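Local coordinates for conserved hypothetical protein (PDB 1XFJ) that probably acts as a purine nucleoside phosphorylase of the YfiH/LACC1 family, cleaving inosine and methylthioadenosine with phosphate and deaminating adenosine, at residues A[21-26]-A[61-66]; A[113-118]-A[161-166]; A[235-240]-A[251-256]. All blocks are in the same frame, centred on the assembly; numbering follows the deposited sequence.

Interaction 1: A[21-26]-A[61-66]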
ATOM      1  N   LYS A  21      -6.297  14.440  -2.276  1.00  4.79           N
ATOM      2  CA  LYS A  21      -4.933  14.378  -2.776  1.00  4.67           C
ATOM      3  C   LYS A  21      -4.409  12.983  -2.467  1.00  4.70           C
ATOM      4  O   LYS A  21      -4.594  12.480  -1.361  1.00  3.31           O
ATOM      5  CB  LYS A  21      -4.073  15.452  -2.095  1.00  7.46           C
ATOM      6  CG  LYS A  21      -2.787  15.783  -2.841  1.00 11.61           C
ATOM      7  CD  LYS A  21      -2.109  17.015  -2.248  1.00 15.39           C
ATOM      8  CE  LYS A  21      -0.870  17.411  -3.043  1.00 15.90           C
ATOM      9  NZ  LYS A  21      -1.209  17.819  -4.430  1.00 20.41           N
ATOM     10  N   HIS A  22      -3.775  12.356  -3.454  1.00  4.46           N
ATOM     11  CA  HIS A  22      -3.251  11.005  -3.290  1.00  4.16           C
ATOM     12  C   HIS A  22      -1.907  10.887  -3.980  1.00  5.53           C
ATOM     13  O   HIS A  22      -1.560  11.707  -4.828  1.00  5.45           O
ATOM     14  CB  HIS A  22      -4.183   9.997  -3.951  1.00  3.73           C
ATOM     15  CG  HIS A  22      -4.029   9.940  -5.438  1.00  5.23           C
ATOM     16  ND1 HIS A  22      -3.414   8.888  -6.083  1.00  5.30           N
ATOM     17  CD2 HIS A  22      -4.358  10.832  -6.402  1.00  3.07           C
ATOM     18  CE1 HIS A  22      -3.371   9.135  -7.381  1.00  6.24           C
ATOM     19  NE2 HIS A  22      -3.936  10.309  -7.600  1.00  9.06           N
ATOM     20  N   ALA A  23      -1.172   9.834  -3.640  1.00  4.62           N
ATOM     21  CA  ALA A  23       0.119   9.602  -4.258  1.00  3.76           C
ATOM     22  C   ALA A  23       0.749   8.296  -3.823  1.00  3.05           C
ATOM     23  O   ALA A  23       0.657   7.901  -2.662  1.00  3.02           O
ATOM     24  CB  ALA A  23       1.069  10.748  -3.944  1.00  6.22           C
ATOM     25  N   PHE A  24       1.363   7.622  -4.787  1.00  3.54           N
ATOM     26  CA  PHE A  24       2.099   6.392  -4.538  1.00  3.45           C
ATOM     27  C   PHE A  24       3.523   6.908  -4.726  1.00  3.13           C
ATOM     28  O   PHE A  24       3.947   7.187  -5.845  1.00  3.50           O
ATOM     29  CB  PHE A  24       1.766   5.335  -5.595  1.00  3.06           C
ATOM     30  CG  PHE A  24       0.349   4.837  -5.531  1.00  3.04           C
ATOM     31  CD1 PHE A  24      -0.053   3.967  -4.520  1.00  3.07           C
ATOM     32  CD2 PHE A  24      -0.591   5.253  -6.469  1.00  3.06           C
ATOM     33  CE1 PHE A  24      -1.376   3.514  -4.448  1.00  3.39           C
ATOM     34  CE2 PHE A  24      -1.912   4.810  -6.408  1.00  4.96           C
ATOM     35  CZ  PHE A  24      -2.306   3.937  -5.393  1.00  4.10           C
ATOM     36  N   PHE A  25       4.251   7.066  -3.628  1.00  3.13           N
ATOM     37  CA  PHE A  25       5.601   7.594  -3.713  1.00  3.64           C
ATOM     38  C   PHE A  25       6.633   6.599  -4.214  1.00  3.13           C
ATOM     39  O   PHE A  25       6.407   5.384  -4.209  1.00  3.10           O
ATOM     40  CB  PHE A  25       6.011   8.163  -2.352  1.00  3.02           C
ATOM     41  CG  PHE A  25       5.236   9.389  -1.970  1.00  3.04           C
ATOM     42  CD1 PHE A  25       5.596  10.633  -2.479  1.00  3.52           C
ATOM     43  CD2 PHE A  25       4.092   9.290  -1.180  1.00  4.87           C
ATOM     44  CE1 PHE A  25       4.826  11.765  -2.214  1.00  3.89           C
ATOM     45  CE2 PHE A  25       3.311  10.413  -0.907  1.00  3.59           C
ATOM     46  CZ  PHE A  25       3.679  11.656  -1.427  1.00  4.15           C
ATOM     47  N   THR A  26       7.760   7.136  -4.672  1.00  3.41           N
ATOM     48  CA  THR A  26       8.855   6.321  -5.172  1.00  3.58           C
ATOM     49  C   THR A  26       9.990   6.383  -4.156  1.00  4.19           C
ATOM     50  O   THR A  26       9.822   6.910  -3.050  1.00  4.22           O
ATOM     51  CB  THR A  26       9.374   6.832  -6.541  1.00  3.84           C
ATOM     52  OG1 THR A  26      10.088   8.061  -6.360  1.00  3.85           O
ATOM     53  CG2 THR A  26       8.212   7.064  -7.502  1.00  4.92           C
ATOM     54  N   ARG A  61       4.751  17.346   3.685  1.00  9.26           N
ATOM     55  CA  ARG A  61       4.774  18.672   3.074  1.00 10.87           C
ATOM     56  C   ARG A  61       4.213  18.658   1.651  1.00 10.93           C
ATOM     57  O   ARG A  61       3.622  19.643   1.198  1.00 10.50           O
ATOM     58  CB  ARG A  61       6.201  19.227   3.060  1.00 15.04           C
ATOM     59  CG  ARG A  61       6.277  20.687   2.656  1.00 20.26           C
ATOM     60  CD  ARG A  61       5.583  21.567   3.684  1.00 25.30           C
ATOM     61  NE  ARG A  61       5.512  22.964   3.265  1.00 29.35           N
ATOM     62  CZ  ARG A  61       4.787  23.402   2.240  1.00 30.25           C
ATOM     63  NH1 ARG A  61       4.064  22.551   1.524  1.00 30.60           N
ATOM     64  NH2 ARG A  61       4.786  24.693   1.930  1.00 30.65           N
ATOM     65  N   TRP A  62       4.403  17.547   0.945  1.00 10.97           N
ATOM     66  CA  TRP A  62       3.892  17.413  -0.418  1.00 10.36           C
ATOM     67  C   TRP A  62       2.370  17.534  -0.370  1.00 10.70           C
ATOM     68  O   TRP A  62       1.747  18.102  -1.270  1.00  9.71           O
ATOM     69  CB  TRP A  62       4.271  16.048  -0.999  1.00 12.88           C
ATOM     70  CG  TRP A  62       3.810  15.834  -2.418  1.00 13.17           C
ATOM     71  CD1 TRP A  62       4.462  16.206  -3.559  1.00 14.68           C
ATOM     72  CD2 TRP A  62       2.596  15.199  -2.840  1.00 14.80           C
ATOM     73  NE1 TRP A  62       3.733  15.840  -4.666  1.00 13.67           N
ATOM     74  CE2 TRP A  62       2.582  15.221  -4.254  1.00 14.47           C
ATOM     75  CE3 TRP A  62       1.519  14.616  -2.163  1.00 15.74           C
ATOM     76  CZ2 TRP A  62       1.533  14.680  -5.002  1.00 14.00           C
ATOM     77  CZ3 TRP A  62       0.471  14.077  -2.909  1.00 16.64           C
ATOM     78  CH2 TRP A  62       0.489  14.116  -4.316  1.00 16.60           C
ATOM     79  N   PHE A  63       1.787  16.998   0.700  1.00  9.30           N
ATOM     80  CA  PHE A  63       0.342  17.018   0.904  1.00  8.31           C
ATOM     81  C   PHE A  63      -0.160  18.354   1.431  1.00  9.46           C
ATOM     82  O   PHE A  63      -1.370  18.580   1.499  1.00  8.85           O
ATOM     83  CB  PHE A  63      -0.063  15.911   1.881  1.00  7.33           C
ATOM     84  CG  PHE A  63      -0.141  14.549   1.258  1.00  7.51           C
ATOM     85  CD1 PHE A  63      -1.211  14.211   0.434  1.00  9.08           C
ATOM     86  CD2 PHE A  63       0.852  13.605   1.490  1.00  8.08           C
ATOM     87  CE1 PHE A  63      -1.290  12.950  -0.151  1.00  8.87           C
ATOM     88  CE2 PHE A  63       0.783  12.338   0.909  1.00  6.76           C
ATOM     89  CZ  PHE A  63      -0.291  12.010   0.086  1.00  8.35           C
ATOM     90  N   GLY A  64       0.769  19.223   1.815  1.00  9.45           N
ATOM     91  CA  GLY A  64       0.400  20.528   2.335  1.00 11.12           C
ATOM     92  C   GLY A  64       0.238  20.526   3.843  1.00 12.11           C
ATOM     93  O   GLY A  64      -0.295  21.473   4.421  1.00 12.94           O
ATOM     94  N   GLY A  65       0.702  19.462   4.488  1.00 12.38           N
ATOM     95  CA  GLY A  65       0.584  19.376   5.931  1.00 15.07           C
ATOM     96  C   GLY A  65       1.918  19.217   6.629  1.00 16.10           C
ATOM     97  O   GLY A  65       2.967  19.538   6.069  1.00 18.32           O
ATOM     98  N   GLY A  66       1.873  18.718   7.860  1.00 17.40           N
ATOM     99  CA  GLY A  66       3.084  18.516   8.630  1.00 17.87           C
ATOM    100  C   GLY A  66       3.200  17.075   9.088  1.00 18.89           C
ATOM    101  O   GLY A  66       2.275  16.287   8.888  1.00 17.39           O
TER
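Lys21 and Trp62 both carry CG anti to the backbone N (chi1 -161° in Lys21, -179° in Trp62). From its CG the lysine chain runs extended and lays CE over one face of the indole; the turn at chi4 leaves NZ over the face of the six-membered ring of Trp62. Lys21 CE makes a CH-pi contact 3.7 Å from the centroid of that ring, and Lys21 NZ a cation-pi contact. The opposite indole face receives the edge of Phe25 in a T-shaped pair, planes at 85°, with Phe25 CZ 3.7 Å from Trp62 CE3. The indole is thus sandwiched between an alkyl-ammonium chain and a ring edge, while the ring atom Trp62 CH2 lies 3.4 Å from Ala23 CB. Phe63 completes an aromatic cluster: its CE2 touches Phe25 CE2 at 3.7 Å, and its CE1 meets Lys21 O. No hydrogen bond crosses the contact, which therefore rests on dispersion and ring electrostatics. Just beyond Phe63 the chain turns away through a Schellman motif, Gly64 having positive phi. The cluster packs Trp62 and Phe63, from the last part of helix 49-62 onward, onto strand 20-25, which lies between strands 8-9 and 253-259; Trp62 also touches Thr8, and Phe63 reaches Ala256 and Thr258.

Interaction 2: A[113-118]-A[161-166]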
ATOM      1  N   ASP A 113       7.040  -4.111  -2.091  1.00  4.08           N
ATOM      2  CA  ASP A 113       6.622  -5.310  -2.828  1.00  4.60           C
ATOM      3  C   ASP A 113       5.143  -5.588  -2.556  1.00  4.23           C
ATOM      4  O   ASP A 113       4.395  -5.926  -3.466  1.00  3.09           O
ATOM      5  CB  ASP A 113       7.435  -6.545  -2.440  1.00  5.38           C
ATOM      6  CG  ASP A 113       8.718  -6.679  -3.238  1.00  5.88           C
ATOM      7  OD1 ASP A 113       8.972  -5.838  -4.130  1.00  6.26           O
ATOM      8  OD2 ASP A 113       9.473  -7.638  -2.974  1.00  5.59           O
ATOM      9  N   CYS A 114       4.721  -5.454  -1.304  1.00  4.51           N
ATOM     10  CA  CYS A 114       3.323  -5.688  -0.981  1.00  5.61           C
ATOM     11  C   CYS A 114       2.493  -4.612  -1.663  1.00  5.29           C
ATOM     12  O   CYS A 114       3.014  -3.562  -2.032  1.00  4.93           O
ATOM     13  CB  CYS A 114       3.117  -5.693   0.534  1.00  8.69           C
ATOM     14  SG  CYS A 114       3.867  -7.162   1.276  1.00 11.34           S
ATOM     15  N   ALA A 115       1.204  -4.873  -1.835  1.00  3.83           N
ATOM     16  CA  ALA A 115       0.339  -3.935  -2.540  1.00  3.65           C
ATOM     17  C   ALA A 115      -0.362  -2.873  -1.712  1.00  3.12           C
ATOM     18  O   ALA A 115      -1.167  -3.186  -0.831  1.00  3.09           O
ATOM     19  CB  ALA A 115      -0.697  -4.714  -3.340  1.00  4.61           C
ATOM     20  N   PRO A 116      -0.056  -1.591  -1.976  1.00  3.07           N
ATOM     21  CA  PRO A 116      -0.715  -0.525  -1.222  1.00  3.05           C
ATOM     22  C   PRO A 116      -2.027  -0.242  -1.950  1.00  3.04           C
ATOM     23  O   PRO A 116      -2.087  -0.324  -3.177  1.00  3.29           O
ATOM     24  CB  PRO A 116       0.272   0.632  -1.330  1.00  3.87           C
ATOM     25  CG  PRO A 116       0.830   0.454  -2.708  1.00  3.84           C
ATOM     26  CD  PRO A 116       1.042  -1.055  -2.805  1.00  3.54           C
ATOM     27  N   VAL A 117      -3.076   0.071  -1.204  1.00  3.22           N
ATOM     28  CA  VAL A 117      -4.362   0.359  -1.821  1.00  3.81           C
ATOM     29  C   VAL A 117      -4.934   1.657  -1.282  1.00  4.24           C
ATOM     30  O   VAL A 117      -5.032   1.846  -0.073  1.00  4.17           O
ATOM     31  CB  VAL A 117      -5.384  -0.773  -1.562  1.00  3.08           C
ATOM     32  CG1 VAL A 117      -6.657  -0.515  -2.357  1.00  3.07           C
ATOM     33  CG2 VAL A 117      -4.782  -2.118  -1.943  1.00  3.15           C
ATOM     34  N   LEU A 118      -5.300   2.554  -2.190  1.00  4.74           N
ATOM     35  CA  LEU A 118      -5.886   3.829  -1.804  1.00  3.87           C
ATOM     36  C   LEU A 118      -7.349   3.789  -2.228  1.00  4.51           C
ATOM     37  O   LEU A 118      -7.661   3.475  -3.380  1.00  3.05           O
ATOM     38  CB  LEU A 118      -5.158   4.980  -2.497  1.00  3.83           C
ATOM     39  CG  LEU A 118      -3.660   5.075  -2.187  1.00  4.12           C
ATOM     40  CD1 LEU A 118      -3.056   6.265  -2.925  1.00  5.54           C
ATOM     41  CD2 LEU A 118      -3.454   5.215  -0.686  1.00  3.95           C
ATOM     42  N   GLY A 161     -11.157   2.349  -5.769  1.00  3.95           N
ATOM     43  CA  GLY A 161      -9.988   1.759  -5.140  1.00  4.64           C
ATOM     44  C   GLY A 161      -8.887   1.509  -6.149  1.00  3.18           C
ATOM     45  O   GLY A 161      -9.123   0.924  -7.207  1.00  4.27           O
ATOM     46  N   VAL A 162      -7.678   1.951  -5.822  1.00  3.08           N
ATOM     47  CA  VAL A 162      -6.547   1.789  -6.721  1.00  3.08           C
ATOM     48  C   VAL A 162      -5.375   1.083  -6.061  1.00  3.83           C
ATOM     49  O   VAL A 162      -4.986   1.418  -4.940  1.00  3.65           O
ATOM     50  CB  VAL A 162      -6.055   3.158  -7.236  1.00  3.05           C
ATOM     51  CG1 VAL A 162      -4.831   2.976  -8.125  1.00  3.13           C
ATOM     52  CG2 VAL A 162      -7.173   3.854  -7.990  1.00  3.42           C
ATOM     53  N   VAL A 163      -4.819   0.105  -6.767  1.00  3.27           N
ATOM     54  CA  VAL A 163      -3.672  -0.645  -6.272  1.00  3.08           C
ATOM     55  C   VAL A 163      -2.424   0.056  -6.798  1.00  3.88           C
ATOM     56  O   VAL A 163      -2.333   0.356  -7.984  1.00  3.37           O
ATOM     57  CB  VAL A 163      -3.709  -2.101  -6.785  1.00  3.13           C
ATOM     58  CG1 VAL A 163      -2.569  -2.903  -6.172  1.00  3.65           C
ATOM     59  CG2 VAL A 163      -5.052  -2.731  -6.433  1.00  3.04           C
ATOM     60  N   GLY A 164      -1.461   0.316  -5.918  1.00  3.96           N
ATOM     61  CA  GLY A 164      -0.258   1.006  -6.345  1.00  3.17           C
ATOM     62  C   GLY A 164       0.890   0.109  -6.757  1.00  3.59           C
ATOM     63  O   GLY A 164       0.694  -1.080  -7.030  1.00  3.12           O
ATOM     64  N   PRO A 165       2.110   0.660  -6.823  1.00  3.50           N
ATOM     65  CA  PRO A 165       3.285  -0.124  -7.209  1.00  3.13           C
ATOM     66  C   PRO A 165       3.442  -1.288  -6.239  1.00  3.65           C
ATOM     67  O   PRO A 165       3.249  -1.131  -5.036  1.00  5.21           O
ATOM     68  CB  PRO A 165       4.431   0.881  -7.085  1.00  3.99           C
ATOM     69  CG  PRO A 165       3.760   2.210  -7.318  1.00  3.08           C
ATOM     70  CD  PRO A 165       2.481   2.055  -6.529  1.00  3.02           C
ATOM     71  N   CYS A 166       3.775  -2.459  -6.767  1.00  3.60           N
ATOM     72  CA  CYS A 166       3.962  -3.644  -5.942  1.00  4.12           C
ATOM     73  C   CYS A 166       4.733  -4.657  -6.771  1.00  4.24           C
ATOM     74  O   CYS A 166       5.067  -4.384  -7.921  1.00  3.08           O
ATOM     75  CB  CYS A 166       2.606  -4.220  -5.510  1.00  4.80           C
ATOM     76  SG  CYS A 166       1.556  -4.832  -6.856  1.00  4.96           S
TER
HETATM   77  O   HOH W   1       5.157  -2.091  -2.873  1.00  4.25           O
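Pro116 and Leu118 are joined to residues 162-164 by three backbone hydrogen bonds. Gly164 N donates to Pro116 O at 2.9 Å, and Leu118 and Val162 exchange two bonds as an antiparallel hydrogen-bonded pair, Leu118 N to Val162 O at 3.0 Å and Val162 N to Leu118 O at 2.9 Å. All three are nearly straight. Val117 and Val163 form the intervening non-hydrogen-bonded pair, where CA-H...O contacts add to the ladder, among them Val117 CA to Val162 O at 3.4 Å.

Past the ladder a water continues the bridging. It accepts from Asp113 N and donates to Cys114 O and to Pro165 O, the last at 3.0 Å, so one molecule links the two segments by three bonds.

The apolar contacts are small. Ala115 CB lies 3.8 Å from Val163 CG1, a methyl placed anti to the backbone N (chi1 -175°), and 4.0 Å from Cys166 CB.

The proline ring meets backbone instead. Pro116 CD sits against the carbonyl oxygen Pro165 O at 3.1 Å, and Pro116 CG comes up to Gly164 CA, where the absence of a side chain lets the ring in.

The pairing joins two interior strands, 115-121 and 160-163, of the six-stranded mixed sheet, flanked by 126-132 and 221-224. Val117 and Val163 pack on Val210 of helix 206-216, whereas Leu118 and Val162 face Phe24 of strand 20-25, filling the space between the two sheets of this alpha-beta-beta-alpha fold.

Interaction 3: A[235-240]-A[251-256]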
ATOM      1  N   TRP A 235      13.122   3.301  -9.522  1.00  4.98           N
ATOM      2  CA  TRP A 235      12.052   3.980  -8.805  1.00  6.01           C
ATOM      3  C   TRP A 235      11.534   3.362  -7.514  1.00  5.33           C
ATOM      4  O   TRP A 235      10.938   4.066  -6.703  1.00  3.81           O
ATOM      5  CB  TRP A 235      10.857   4.167  -9.742  1.00  6.56           C
ATOM      6  CG  TRP A 235      11.166   4.962 -10.959  1.00  5.85           C
ATOM      7  CD1 TRP A 235      11.326   4.494 -12.232  1.00  5.76           C
ATOM      8  CD2 TRP A 235      11.361   6.375 -11.021  1.00  4.41           C
ATOM      9  NE1 TRP A 235      11.607   5.535 -13.088  1.00  3.17           N
ATOM     10  CE2 TRP A 235      11.635   6.701 -12.369  1.00  5.59           C
ATOM     11  CE3 TRP A 235      11.330   7.401 -10.069  1.00  5.26           C
ATOM     12  CZ2 TRP A 235      11.878   8.011 -12.787  1.00  5.24           C
ATOM     13  CZ3 TRP A 235      11.571   8.706 -10.486  1.00  3.03           C
ATOM     14  CH2 TRP A 235      11.841   8.998 -11.834  1.00  5.28           C
ATOM     15  N   PHE A 236      11.745   2.067  -7.307  1.00  5.14           N
ATOM     16  CA  PHE A 236      11.185   1.439  -6.112  1.00  3.41           C
ATOM     17  C   PHE A 236      12.086   0.538  -5.284  1.00  3.44           C
ATOM     18  O   PHE A 236      12.999  -0.101  -5.807  1.00  3.26           O
ATOM     19  CB  PHE A 236       9.949   0.625  -6.512  1.00  3.77           C
ATOM     20  CG  PHE A 236       8.963   1.392  -7.348  1.00  3.12           C
ATOM     21  CD1 PHE A 236       8.253   2.463  -6.807  1.00  5.60           C
ATOM     22  CD2 PHE A 236       8.767   1.066  -8.685  1.00  3.13           C
ATOM     23  CE1 PHE A 236       7.361   3.200  -7.589  1.00  3.63           C
ATOM     24  CE2 PHE A 236       7.878   1.796  -9.479  1.00  3.43           C
ATOM     25  CZ  PHE A 236       7.176   2.864  -8.929  1.00  3.45           C
ATOM     26  N   PHE A 237      11.816   0.509  -3.979  1.00  3.37           N
ATOM     27  CA  PHE A 237      12.528  -0.363  -3.052  1.00  3.77           C
ATOM     28  C   PHE A 237      11.831  -1.706  -3.271  1.00  3.65           C
ATOM     29  O   PHE A 237      10.682  -1.736  -3.720  1.00  4.43           O
ATOM     30  CB  PHE A 237      12.300   0.059  -1.598  1.00  3.68           C
ATOM     31  CG  PHE A 237      12.900   1.386  -1.232  1.00  3.11           C
ATOM     32  CD1 PHE A 237      14.265   1.610  -1.365  1.00  4.14           C
ATOM     33  CD2 PHE A 237      12.100   2.402  -0.722  1.00  3.58           C
ATOM     34  CE1 PHE A 237      14.826   2.833  -0.992  1.00  3.56           C
ATOM     35  CE2 PHE A 237      12.648   3.624  -0.347  1.00  3.76           C
ATOM     36  CZ  PHE A 237      14.015   3.840  -0.483  1.00  3.15           C
ATOM     37  N   SER A 238      12.502  -2.804  -2.950  1.00  3.57           N
ATOM     38  CA  SER A 238      11.911  -4.129  -3.131  1.00  5.01           C
ATOM     39  C   SER A 238      12.477  -5.159  -2.160  1.00  4.57           C
ATOM     40  O   SER A 238      13.680  -5.430  -2.162  1.00  4.68           O
ATOM     41  CB  SER A 238      12.138  -4.615  -4.564  1.00  6.61           C
ATOM     42  OG  SER A 238      11.716  -5.961  -4.717  1.00  6.16           O
ATOM     43  N   ASN A 239      11.605  -5.728  -1.332  1.00  4.85           N
ATOM     44  CA  ASN A 239      12.017  -6.742  -0.368  1.00  6.01           C
ATOM     45  C   ASN A 239      12.592  -7.961  -1.091  1.00  6.49           C
ATOM     46  O   ASN A 239      13.592  -8.545  -0.656  1.00  5.25           O
ATOM     47  CB  ASN A 239      10.817  -7.150   0.498  1.00  9.04           C
ATOM     48  CG  ASN A 239      11.098  -8.372   1.360  1.00 12.96           C
ATOM     49  OD1 ASN A 239      12.065  -8.408   2.123  1.00 17.24           O
ATOM     50  ND2 ASN A 239      10.245  -9.379   1.244  1.00 14.21           N
ATOM     51  N   ARG A 240      11.975  -8.340  -2.205  1.00  7.57           N
ATOM     52  CA  ARG A 240      12.460  -9.499  -2.950  1.00  7.95           C
ATOM     53  C   ARG A 240      13.840  -9.227  -3.531  1.00  7.38           C
ATOM     54  O   ARG A 240      14.719 -10.086  -3.492  1.00  5.54           O
ATOM     55  CB  ARG A 240      11.474  -9.880  -4.062  1.00 11.17           C
ATOM     56  CG  ARG A 240      11.882 -11.108  -4.879  1.00 15.37           C
ATOM     57  CD  ARG A 240      12.287 -12.287  -3.989  1.00 17.88           C
ATOM     58  NE  ARG A 240      11.235 -12.710  -3.063  1.00 19.21           N
ATOM     59  CZ  ARG A 240      10.178 -13.444  -3.400  1.00 20.15           C
ATOM     60  NH1 ARG A 240      10.012 -13.852  -4.652  1.00 18.63           N
ATOM     61  NH2 ARG A 240       9.285 -13.779  -2.477  1.00 20.62           N
ATOM     62  N   GLY A 251      14.449  -0.302   2.078  1.00  6.63           N
ATOM     63  CA  GLY A 251      13.704   0.924   2.280  1.00  5.62           C
ATOM     64  C   GLY A 251      12.228   0.631   2.095  1.00  5.40           C
ATOM     65  O   GLY A 251      11.872  -0.372   1.471  1.00  5.08           O
ATOM     66  N   ARG A 252      11.376   1.496   2.638  1.00  3.70           N
ATOM     67  CA  ARG A 252       9.931   1.324   2.533  1.00  5.37           C
ATOM     68  C   ARG A 252       9.307   2.498   1.784  1.00  4.86           C
ATOM     69  O   ARG A 252       9.629   3.659   2.047  1.00  4.11           O
ATOM     70  CB  ARG A 252       9.296   1.228   3.930  1.00  7.46           C
ATOM     71  CG  ARG A 252      10.095   0.407   4.938  1.00  9.51           C
ATOM     72  CD  ARG A 252      10.372  -1.002   4.439  1.00 11.78           C
ATOM     73  NE  ARG A 252      11.348  -1.681   5.286  1.00 11.73           N
ATOM     74  CZ  ARG A 252      11.112  -2.084   6.531  1.00 12.77           C
ATOM     75  NH1 ARG A 252       9.919  -1.882   7.080  1.00 11.55           N
ATOM     76  NH2 ARG A 252      12.072  -2.671   7.231  1.00 12.63           N
ATOM     77  N   LEU A 253       8.414   2.182   0.851  1.00  3.27           N
ATOM     78  CA  LEU A 253       7.720   3.188   0.056  1.00  3.68           C
ATOM     79  C   LEU A 253       6.407   3.555   0.726  1.00  4.07           C
ATOM     80  O   LEU A 253       5.724   2.694   1.272  1.00  6.34           O
ATOM     81  CB  LEU A 253       7.399   2.631  -1.324  1.00  3.17           C
ATOM     82  CG  LEU A 253       8.569   2.125  -2.156  1.00  3.01           C
ATOM     83  CD1 LEU A 253       8.049   1.206  -3.261  1.00  4.90           C
ATOM     84  CD2 LEU A 253       9.314   3.319  -2.736  1.00  3.62           C
ATOM     85  N   LEU A 254       6.041   4.829   0.665  1.00  3.21           N
ATOM     86  CA  LEU A 254       4.784   5.257   1.255  1.00  3.03           C
ATOM     87  C   LEU A 254       3.761   5.518   0.159  1.00  3.51           C
ATOM     88  O   LEU A 254       4.110   5.939  -0.939  1.00  4.75           O
ATOM     89  CB  LEU A 254       4.969   6.540   2.066  1.00  6.15           C
ATOM     90  CG  LEU A 254       3.738   6.910   2.904  1.00  9.62           C
ATOM     91  CD1 LEU A 254       3.627   5.939   4.064  1.00  8.85           C
ATOM     92  CD2 LEU A 254       3.846   8.329   3.423  1.00 11.17           C
ATOM     93  N   SER A 255       2.498   5.239   0.462  1.00  3.29           N
ATOM     94  CA  SER A 255       1.394   5.490  -0.456  1.00  3.21           C
ATOM     95  C   SER A 255       0.377   6.134   0.466  1.00  3.13           C
ATOM     96  O   SER A 255       0.116   5.614   1.547  1.00  3.35           O
ATOM     97  CB  SER A 255       0.845   4.188  -1.038  1.00  3.19           C
ATOM     98  OG  SER A 255       1.813   3.551  -1.853  1.00  3.63           O
ATOM     99  N   ALA A 256      -0.185   7.268   0.071  1.00  3.13           N
ATOM    100  CA  ALA A 256      -1.126   7.934   0.960  1.00  3.84           C
ATOM    101  C   ALA A 256      -2.201   8.734   0.252  1.00  3.99           C
ATOM    102  O   ALA A 256      -2.084   9.064  -0.927  1.00  4.85           O
ATOM    103  CB  ALA A 256      -0.364   8.836   1.927  1.00  3.38           C
TER
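Phe237 lays one face of its ring over the backbone of Gly251. Gly251 CA stands 3.6 Å from the ring centroid and 9° off the normal, a CH-pi contact close to the centre of the face; Phe237 CD2 is 3.3 Å from Gly251 C. With no side chain on Gly251, the phenyl can settle on the backbone itself. Phe237 CB also meets Gly251 O at 3.1 Å. That carbonyl, like Phe237 N and O, is buried without a hydrogen-bonding partner in the model, which probably costs some polar energy.

Leu253 fills the angle between two phenylalanines. Its CD2 touches Phe237 CD2 at 3.6 Å and its CD1 reaches Phe236 CD1 at 3.8 Å, the side chains of Phe236 and Leu253 crossing at about a right angle. In Leu253, CG is anti to the carbonyl carbon (chi1 -57°), and from there the two methyls part toward the two rings.

In the next shell, Trp235 CB lies 3.7 Å above the centre of the Phe236 ring, and Phe236 also packs on Pro165. Ser238, the N-cap of the following helix, bonds through OG to Arg241 N and to Asp113 OD1. On the other segment, Arg252 is held by Asn40 through its backbone N, while its NE bonds to Tyr250 O and its NH2 forms a salt bridge with Asp249. The contact thus sets the loop leading into helix 239-244 against the start of strand 253-259, which runs on between strands 20-25 and 106-111.

How the interactions relate
Along the chain the three contacts follow in series, each closing before the next opens, yet they meet in space, with centres 11 to 16 Å apart. Interactions 1 and 3 share the five-stranded sheet, where strands 20-25 and 253-259 are neighbours: Phe25 N lies 2.9 Å from Leu254 O, a probable hydrogen bond. Interaction 2 belongs to the six-stranded sheet; Phe24 bridges the two, its CE1 lying 3.3 Å from Gly164 CA. Asp113 ties interaction 2 to interaction 3, its OD2 2.7 Å from Arg240 N at the start of helix 239-244. Segments from the beginning, middle and end of the chain thereby join the two sheets to each other and to helices 49-62 and 239-244.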